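Local structure of mannan endo-1,4-beta-mannosidase (2C0H) at residues A[67-71]-A[118-124]. The protein hydrolyses internal beta-1,4-mannosidic linkages in mannans, galactomannans and glucomannans as a monomeric glycoside hydrolase of family 5. The protein carries 3 engineered substitutions. Numbering follows the deposited sequence.
Sequences HIEGE and QSTHYRL
Glu69, extended through chi1 m and chi2 t, lays its carboxylate over the type I turn Gln118–His121. Glu69 OE1 accepts a hydrogen bond from His121 ND1 (2.9 Å) at the ring edge, near its plane; Gln118 N donates to Glu69 OE1 and Glu69 OE2, each at 3.3 Å. A water oxygen lies 3.0 Å from both Glu69 OE2 and Thr120 N, and 2.5 Å from Thr120 OG1. Just after the strand ends at Ile68, Gly70 has positive phi (80°), favouring glycine; an ideal CB would sit a tight 3.5 Å from Arg123 CB. Arg123 NH1 donates to Gly70 O (2.8 Å). CA register pairs Glu69 with Leu124 (5.5 Å). Glu71 OE2 accepts Glu69 N at 2.9 Å. The contact joins successive beta-alpha connections on the active-site face of the TIM barrel, Ile68 lying about 4 Å (side chain to side chain) from Trp65, a probable substrate-binding residue. Helix 121-129 follows strand 106-113, where Ile68 bonds the backbone of Leu111 and Asn113 and Leu124 packs on Trp112.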
loop_
_atom_site.group_PDB
_atom_site.type_symbol
_atom_site.label_atom_id
_atom_site.label_comp_id
_atom_site.label_asym_id
_atom_site.label_seq_id
_atom_site.Cartn_x
_atom_site.Cartn_y
_atom_site.Cartn_z
ATOM N N HIS A 67 -8.020 -0.331 8.885
ATOM C CA HIS A 67 -8.002 -0.094 10.351
ATOM C C HIS A 67 -7.434 1.261 10.769
ATOM O O HIS A 67 -7.940 1.862 11.719
ATOM C CB HIS A 67 -7.198 -1.157 11.103
ATOM C CG HIS A 67 -7.529 -2.568 10.743
ATOM N ND1 HIS A 67 -8.811 -3.069 10.749
ATOM C CD2 HIS A 67 -6.715 -3.617 10.481
ATOM C CE1 HIS A 67 -8.774 -4.359 10.453
ATOM N NE2 HIS A 67 -7.513 -4.715 10.290
ATOM N N ILE A 68 -6.354 1.688 10.099
ATOM C CA ILE A 68 -5.630 2.947 10.333
ATOM C C ILE A 68 -4.844 2.924 11.652
ATOM O O ILE A 68 -3.659 2.559 11.654
ATOM C CB ILE A 68 -6.550 4.162 10.131
ATOM C CG1 ILE A 68 -7.163 4.059 8.717
ATOM C CG2 ILE A 68 -5.766 5.452 10.323
ATOM C CD1 ILE A 68 -7.861 5.316 8.177
ATOM N N GLU A 69 -5.475 3.294 12.762
ATOM C CA GLU A 69 -4.835 3.176 14.084
ATOM C C GLU A 69 -5.743 2.420 15.054
ATOM O O GLU A 69 -5.595 2.553 16.273
ATOM C CB GLU A 69 -4.526 4.563 14.676
ATOM C CG GLU A 69 -3.333 5.312 14.102
ATOM C CD GLU A 69 -3.083 6.627 14.851
ATOM O OE1 GLU A 69 -2.045 6.760 15.528
ATOM O OE2 GLU A 69 -3.953 7.521 14.789
ATOM N N GLY A 70 -6.701 1.670 14.521
ATOM C CA GLY A 70 -7.603 0.862 15.334
ATOM C C GLY A 70 -8.754 1.611 15.971
ATOM O O GLY A 70 -9.283 1.161 16.980
ATOM N N GLU A 71 -9.175 2.718 15.368
ATOM C CA GLU A 71 -10.320 3.500 15.874
ATOM C C GLU A 71 -11.647 2.718 16.001
ATOM O O GLU A 71 -12.353 2.866 17.007
ATOM C CB GLU A 71 -10.557 4.731 14.977
ATOM C CG GLU A 71 -9.471 5.819 15.050
ATOM C CD GLU A 71 -8.362 5.717 14.002
ATOM O OE1 GLU A 71 -7.863 6.785 13.565
ATOM O OE2 GLU A 71 -7.955 4.594 13.635
ATOM N N GLN A 118 -2.393 9.891 16.416
ATOM C CA GLN A 118 -3.585 10.476 17.049
ATOM C C GLN A 118 -3.973 9.716 18.332
ATOM O O GLN A 118 -3.156 8.966 18.872
ATOM C CB GLN A 118 -4.736 10.543 16.040
ATOM C CG GLN A 118 -4.307 11.164 14.715
ATOM C CD GLN A 118 -5.464 11.616 13.861
ATOM O OE1 GLN A 118 -6.233 10.805 13.347
ATOM N NE2 GLN A 118 -5.587 12.931 13.687
ATOM N N SER A 119 -5.194 9.924 18.822
ATOM C CA SER A 119 -5.566 9.520 20.186
ATOM C C SER A 119 -5.700 8.024 20.444
ATOM O O SER A 119 -5.653 7.604 21.609
ATOM C CB SER A 119 -6.863 10.216 20.624
ATOM O OG SER A 119 -7.969 9.791 19.855
ATOM N N THR A 120 -5.858 7.217 19.399
ATOM C CA THR A 120 -5.878 5.767 19.605
ATOM C C THR A 120 -4.556 5.118 19.191
ATOM O O THR A 120 -4.496 3.900 19.021
ATOM C CB THR A 120 -7.067 5.077 18.889
ATOM O OG1 THR A 120 -6.870 5.089 17.465
ATOM C CG2 THR A 120 -8.370 5.773 19.218
ATOM N N HIS A 121 -3.494 5.908 19.053
ATOM C CA HIS A 121 -2.197 5.361 18.618
ATOM C C HIS A 121 -1.699 4.241 19.513
ATOM O O HIS A 121 -1.017 3.338 19.032
ATOM C CB HIS A 121 -1.085 6.406 18.506
ATOM C CG HIS A 121 0.177 5.843 17.933
ATOM N ND1 HIS A 121 0.278 5.477 16.610
ATOM C CD2 HIS A 121 1.352 5.497 18.511
ATOM C CE1 HIS A 121 1.475 4.963 16.387
ATOM N NE2 HIS A 121 2.145 4.960 17.526
ATOM N N TYR A 122 -2.003 4.310 20.800
ATOM C CA TYR A 122 -1.595 3.251 21.718
ATOM C C TYR A 122 -2.020 1.855 21.251
ATOM O O TYR A 122 -1.326 0.873 21.561
ATOM C CB TYR A 122 -2.134 3.503 23.128
ATOM C CG TYR A 122 -3.643 3.423 23.270
ATOM C CD1 TYR A 122 -4.274 2.241 23.664
ATOM C CD2 TYR A 122 -4.447 4.536 23.044
ATOM C CE1 TYR A 122 -5.651 2.164 23.793
ATOM C CE2 TYR A 122 -5.832 4.465 23.173
ATOM C CZ TYR A 122 -6.433 3.272 23.549
ATOM O OH TYR A 122 -7.801 3.192 23.682
ATOM N N ARG A 123 -3.143 1.753 20.536
ATOM C CA ARG A 123 -3.623 0.443 20.039
ATOM C C ARG A 123 -2.623 -0.114 19.026
ATOM O O ARG A 123 -2.167 -1.260 19.139
ATOM C CB ARG A 123 -5.039 0.533 19.442
ATOM C CG ARG A 123 -6.136 0.799 20.485
ATOM C CD ARG A 123 -7.510 1.064 19.864
ATOM N NE ARG A 123 -8.442 1.520 20.896
ATOM C CZ ARG A 123 -9.634 2.071 20.688
ATOM N NH1 ARG A 123 -10.114 2.266 19.466
ATOM N NH2 ARG A 123 -10.361 2.441 21.731
ATOM N N LEU A 124 -2.272 0.680 18.025
ATOM C CA LEU A 124 -1.265 0.264 17.056
ATOM C C LEU A 124 0.114 0.079 17.699
ATOM O O LEU A 124 0.843 -0.855 17.376
ATOM C CB LEU A 124 -1.204 1.282 15.898
ATOM C CG LEU A 124 -0.129 1.087 14.836
ATOM C CD1 LEU A 124 -0.208 -0.256 14.149
ATOM C CD2 LEU A 124 -0.259 2.194 13.797
HETATM O O HOH W 1 -6.441 7.321 16.445
#